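Local coordinates for protein periplasmic chaperone Spy (Escherichia coli, PDB 3OEO) that probably acts as an ATP-independent periplasmic chaperone that limits protein aggregation and helps refolding under envelope stress, at residues D31-I42 against I106-F115. Residues are numbered along the deposited sequence; the frame is centred on the assembly and turned at random.
Sequences DLNLTDAQKQQI and ILTPEQKKQF. With CD (cadmium ion), chain E.
Q38 and Q111 reach toward each other from opposite directions, and their carboxamides, planes 41° apart, pair through two hydrogen bonds of unequal quality, an example of how two buried glutamines can tie one helix start to another. Q111 NE2 donates to Q38 OE1 at 3.2 Å, within its own amide plane and onto a carbonyl lone pair; the return bond from Q38 NE2 to Q111 OE1, at 2.8 Å, is bent and weak. Both chains leave with CG beside the backbone N (chi1 -67° in Q38, -73° in Q111) and then run extended, which carries each amide across to the other segment. Three donors grip Q38 OE1: besides Q111, T35 OG1 lies in the carbonyl plane at 2.9 Å, whereas T35 N comes from above it at 2.7 Å. Q111 NE2 also makes a weak bond to N33 O, and Q111 OE1 accepts weakly from T108 N. With an alanine at Q38, T35 N, T35 OG1 and Q111 NE2 would probably lose their common acceptor and Q111 OE1 a donor, leaving the Q111 amide held by weak bonds alone and freer to turn.

Apolar packing lies beside the amide pair. L32 CD1 presses against F115 CB at 3.6 Å. The same L32 CD1 meets L107 CD2 at 3.7 Å, while L32 CD2 rests on Q114 CB; the ring of F115 continues to F119. Farther along helix 38-49, I106 crosses Q41, with I106 CD1 touching Q41 CB at 3.7 Å. A water links Q114 OE1 to L32 O, weakly at the latter.

Away from this interface, D36 binds a cadmium ion through both carboxylate oxygens.

T35 with Q38 and T108 with Q111 each form a capping box, and the paired glutamines join these two LTxxQ sequences, L34-Q38 and L107-Q111, the signature motif of the CpxP/Spy family.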
loop_
_atom_site.group_PDB
_atom_site.type_symbol
_atom_site.label_atom_id
_atom_site.label_comp_id
_atom_site.label_asym_id
_atom_site.label_seq_id
_atom_site.Cartn_x
_atom_site.Cartn_y
_atom_site.Cartn_z
ATOM N N ASP A 31 13.300 -7.408 -16.215
ATOM C CA ASP A 31 13.898 -8.545 -16.926
ATOM C C ASP A 31 14.820 -8.066 -18.058
ATOM O O ASP A 31 14.521 -8.221 -19.247
ATOM C CB ASP A 31 12.814 -9.509 -17.447
ATOM C CG ASP A 31 11.862 -8.856 -18.450
ATOM O OD1 ASP A 31 11.195 -9.600 -19.200
ATOM O OD2 ASP A 31 11.779 -7.609 -18.493
ATOM N N LEU A 32 15.955 -7.493 -17.674
ATOM C CA LEU A 32 16.831 -6.809 -18.621
ATOM C C LEU A 32 18.086 -7.617 -18.953
ATOM O O LEU A 32 19.131 -7.049 -19.283
ATOM C CB LEU A 32 17.214 -5.430 -18.067
ATOM C CG LEU A 32 16.170 -4.700 -17.214
ATOM C CD1 LEU A 32 16.818 -3.546 -16.498
ATOM C CD2 LEU A 32 14.977 -4.233 -18.043
ATOM N N ASN A 33 17.962 -8.942 -18.886
ATOM C CA ASN A 33 19.093 -9.859 -19.052
ATOM C C ASN A 33 20.310 -9.416 -18.247
ATOM O O ASN A 33 21.369 -9.093 -18.794
ATOM C CB ASN A 33 19.425 -10.087 -20.534
ATOM C CG ASN A 33 18.505 -11.108 -21.189
ATOM O OD1 ASN A 33 17.491 -11.513 -20.615
ATOM N ND2 ASN A 33 18.861 -11.531 -22.398
ATOM N N LEU A 34 20.119 -9.385 -16.933
ATOM C CA LEU A 34 21.151 -9.007 -15.980
ATOM C C LEU A 34 22.199 -10.107 -15.807
ATOM O O LEU A 34 21.945 -11.270 -16.120
ATOM C CB LEU A 34 20.513 -8.658 -14.632
ATOM C CG LEU A 34 19.771 -9.737 -13.841
ATOM C CD1 LEU A 34 19.799 -9.368 -12.380
ATOM C CD2 LEU A 34 18.338 -9.926 -14.327
ATOM N N THR A 35 23.369 -9.730 -15.300
ATOM C CA THR A 35 24.488 -10.660 -15.140
ATOM C C THR A 35 24.443 -11.421 -13.819
ATOM O O THR A 35 23.561 -11.198 -12.981
ATOM C CB THR A 35 25.855 -9.940 -15.243
ATOM O OG1 THR A 35 25.958 -8.955 -14.205
ATOM C CG2 THR A 35 26.017 -9.276 -16.609
ATOM N N ASP A 36 25.416 -12.314 -13.648
ATOM C CA ASP A 36 25.565 -13.098 -12.429
ATOM C C ASP A 36 26.185 -12.317 -11.269
ATOM O O ASP A 36 26.366 -12.856 -10.181
ATOM C CB ASP A 36 26.352 -14.383 -12.705
ATOM C CG ASP A 36 25.462 -15.525 -13.161
ATOM O OD1 ASP A 36 24.389 -15.735 -12.553
ATOM O OD2 ASP A 36 25.836 -16.225 -14.125
ATOM N N ALA A 37 26.498 -11.048 -11.496
ATOM C CA ALA A 37 26.962 -10.183 -10.422
ATOM C C ALA A 37 25.790 -9.373 -9.869
ATOM O O ALA A 37 25.734 -9.083 -8.671
ATOM C CB ALA A 37 28.066 -9.265 -10.921
ATOM N N GLN A 38 24.847 -9.050 -10.756
ATOM C CA GLN A 38 23.743 -8.130 -10.468
ATOM C C GLN A 38 22.737 -8.642 -9.429
ATOM O O GLN A 38 22.571 -8.025 -8.375
ATOM C CB GLN A 38 23.036 -7.732 -11.771
ATOM C CG GLN A 38 23.893 -6.877 -12.710
ATOM C CD GLN A 38 23.286 -6.699 -14.096
ATOM O OE1 GLN A 38 23.867 -7.117 -15.096
ATOM N NE2 GLN A 38 22.117 -6.076 -14.160
ATOM N N LYS A 39 22.082 -9.765 -9.728
ATOM C CA LYS A 39 21.096 -10.392 -8.825
ATOM C C LYS A 39 21.536 -10.462 -7.359
ATOM O O LYS A 39 20.725 -10.266 -6.450
ATOM C CB LYS A 39 20.727 -11.798 -9.314
ATOM C CG LYS A 39 19.598 -11.851 -10.333
ATOM C CD LYS A 39 19.443 -13.238 -10.958
ATOM C CE LYS A 39 20.321 -13.409 -12.193
ATOM N NZ LYS A 39 19.926 -14.602 -12.990
ATOM N N GLN A 40 22.818 -10.744 -7.144
ATOM C CA GLN A 40 23.378 -10.864 -5.799
ATOM C C GLN A 40 23.617 -9.505 -5.141
ATOM O O GLN A 40 23.501 -9.370 -3.920
ATOM C CB GLN A 40 24.663 -11.707 -5.817
ATOM C CG GLN A 40 25.375 -11.857 -4.471
ATOM C CD GLN A 40 24.455 -12.282 -3.333
ATOM O OE1 GLN A 40 24.526 -11.730 -2.237
ATOM N NE2 GLN A 40 23.590 -13.261 -3.590
ATOM N N GLN A 41 23.956 -8.502 -5.945
ATOM C CA GLN A 41 24.065 -7.141 -5.432
ATOM C C GLN A 41 22.698 -6.625 -5.003
ATOM O O GLN A 41 22.585 -5.913 -4.009
ATOM C CB GLN A 41 24.722 -6.213 -6.453
ATOM C CG GLN A 41 26.221 -6.081 -6.243
ATOM C CD GLN A 41 26.944 -5.570 -7.465
ATOM O OE1 GLN A 41 27.696 -6.308 -8.101
ATOM N NE2 GLN A 41 26.726 -4.301 -7.803
ATOM N N ILE A 42 21.668 -7.016 -5.749
ATOM C CA ILE A 42 20.281 -6.743 -5.389
ATOM C C ILE A 42 19.926 -7.444 -4.077
ATOM O O ILE A 42 19.233 -6.885 -3.232
ATOM C CB ILE A 42 19.321 -7.187 -6.512
ATOM C CG1 ILE A 42 19.631 -6.426 -7.805
ATOM C CG2 ILE A 42 17.862 -6.987 -6.100
ATOM C CD1 ILE A 42 19.126 -7.107 -9.066
ATOM N N ILE A 106 23.044 -0.110 -10.202
ATOM C CA ILE A 106 23.827 -1.324 -10.412
ATOM C C ILE A 106 23.762 -1.699 -11.888
ATOM O O ILE A 106 24.646 -2.381 -12.408
ATOM C CB ILE A 106 23.304 -2.495 -9.557
ATOM C CG1 ILE A 106 23.377 -2.141 -8.072
ATOM C CG2 ILE A 106 24.098 -3.772 -9.839
ATOM C CD1 ILE A 106 22.769 -3.188 -7.164
ATOM N N LEU A 107 22.714 -1.228 -12.556
ATOM C CA LEU A 107 22.495 -1.500 -13.972
ATOM C C LEU A 107 23.596 -0.970 -14.899
ATOM O O LEU A 107 24.559 -0.331 -14.457
ATOM C CB LEU A 107 21.125 -0.956 -14.402
ATOM C CG LEU A 107 19.923 -1.889 -14.611
ATOM C CD1 LEU A 107 19.948 -3.142 -13.738
ATOM C CD2 LEU A 107 18.628 -1.114 -14.409
ATOM N N THR A 108 23.445 -1.274 -16.186
ATOM C CA THR A 108 24.312 -0.763 -17.236
ATOM C C THR A 108 23.462 0.117 -18.151
ATOM O O THR A 108 22.238 -0.030 -18.174
ATOM C CB THR A 108 24.921 -1.907 -18.070
ATOM O OG1 THR A 108 23.872 -2.642 -18.714
ATOM C CG2 THR A 108 25.750 -2.847 -17.191
ATOM N N PRO A 109 24.101 1.035 -18.904
ATOM C CA PRO A 109 23.404 1.879 -19.871
ATOM C C PRO A 109 22.439 1.133 -20.802
ATOM O O PRO A 109 21.353 1.641 -21.089
ATOM C CB PRO A 109 24.552 2.489 -20.668
ATOM C CG PRO A 109 25.626 2.643 -19.661
ATOM C CD PRO A 109 25.508 1.451 -18.747
ATOM N N GLU A 110 22.828 -0.053 -21.264
ATOM C CA GLU A 110 21.962 -0.851 -22.139
ATOM C C GLU A 110 20.804 -1.499 -21.378
ATOM O O GLU A 110 19.772 -1.830 -21.972
ATOM C CB GLU A 110 22.763 -1.900 -22.927
ATOM C CG GLU A 110 23.644 -2.836 -22.095
ATOM C CD GLU A 110 25.062 -2.309 -21.893
ATOM O OE1 GLU A 110 26.017 -2.996 -22.313
ATOM O OE2 GLU A 110 25.223 -1.212 -21.317
ATOM N N GLN A 111 20.980 -1.668 -20.069
ATOM C CA GLN A 111 19.945 -2.243 -19.209
ATOM C C GLN A 111 19.007 -1.170 -18.653
ATOM O O GLN A 111 17.784 -1.336 -18.694
ATOM C CB GLN A 111 20.571 -3.076 -18.089
ATOM C CG GLN A 111 21.142 -4.411 -18.563
ATOM C CD GLN A 111 22.027 -5.101 -17.527
ATOM O OE1 GLN A 111 22.352 -4.536 -16.480
ATOM N NE2 GLN A 111 22.425 -6.332 -17.826
ATOM N N LYS A 112 19.581 -0.073 -18.150
ATOM C CA LYS A 112 18.810 1.104 -17.706
ATOM C C LYS A 112 17.835 1.566 -18.776
ATOM O O LYS A 112 16.703 1.946 -18.470
ATOM C CB LYS A 112 19.735 2.269 -17.334
ATOM C CG LYS A 112 20.569 2.037 -16.089
ATOM C CD LYS A 112 21.293 3.292 -15.626
ATOM C CE LYS A 112 22.328 2.936 -14.567
ATOM N NZ LYS A 112 22.819 4.110 -13.789
ATOM N N LYS A 113 18.289 1.524 -20.027
ATOM C CA LYS A 113 17.460 1.831 -21.186
ATOM C C LYS A 113 16.138 1.071 -21.120
ATOM O O LYS A 113 15.072 1.680 -20.992
ATOM C CB LYS A 113 18.212 1.491 -22.479
ATOM C CG LYS A 113 17.590 2.059 -23.754
ATOM C CD LYS A 113 18.461 1.770 -24.971
ATOM C CE LYS A 113 17.949 2.504 -26.203
ATOM N NZ LYS A 113 18.903 2.431 -27.347
ATOM N N GLN A 114 16.226 -0.259 -21.166
ATOM C CA GLN A 114 15.049 -1.125 -21.266
ATOM C C GLN A 114 14.089 -0.960 -20.089
ATOM O O GLN A 114 12.867 -1.016 -20.265
ATOM C CB GLN A 114 15.470 -2.591 -21.405
ATOM C CG GLN A 114 14.407 -3.489 -22.038
ATOM C CD GLN A 114 14.733 -4.971 -21.928
ATOM O OE1 GLN A 114 15.896 -5.363 -21.804
ATOM N NE2 GLN A 114 13.698 -5.806 -21.978
ATOM N N PHE A 115 14.649 -0.751 -18.899
ATOM C CA PHE A 115 13.852 -0.572 -17.691
ATOM C C PHE A 115 13.006 0.688 -17.783
ATOM O O PHE A 115 11.784 0.630 -17.629
ATOM C CB PHE A 115 14.748 -0.544 -16.450
ATOM C CG PHE A 115 13.998 -0.624 -15.144
ATOM C CD1 PHE A 115 14.593 -0.183 -13.966
ATOM C CD2 PHE A 115 12.696 -1.133 -15.087
ATOM C CE1 PHE A 115 13.913 -0.251 -12.753
ATOM C CE2 PHE A 115 12.007 -1.202 -13.878
ATOM C CZ PHE A 115 12.617 -0.761 -12.709
HETATM CD CD CD E . 23.553 -17.826 -13.957
HETATM O O HOH W 1 18.586 -6.062 -22.432
HETATM O O HOH W 2 22.269 -16.154 -14.186
HETATM O O HOH W 3 22.963 -19.469 -15.200
#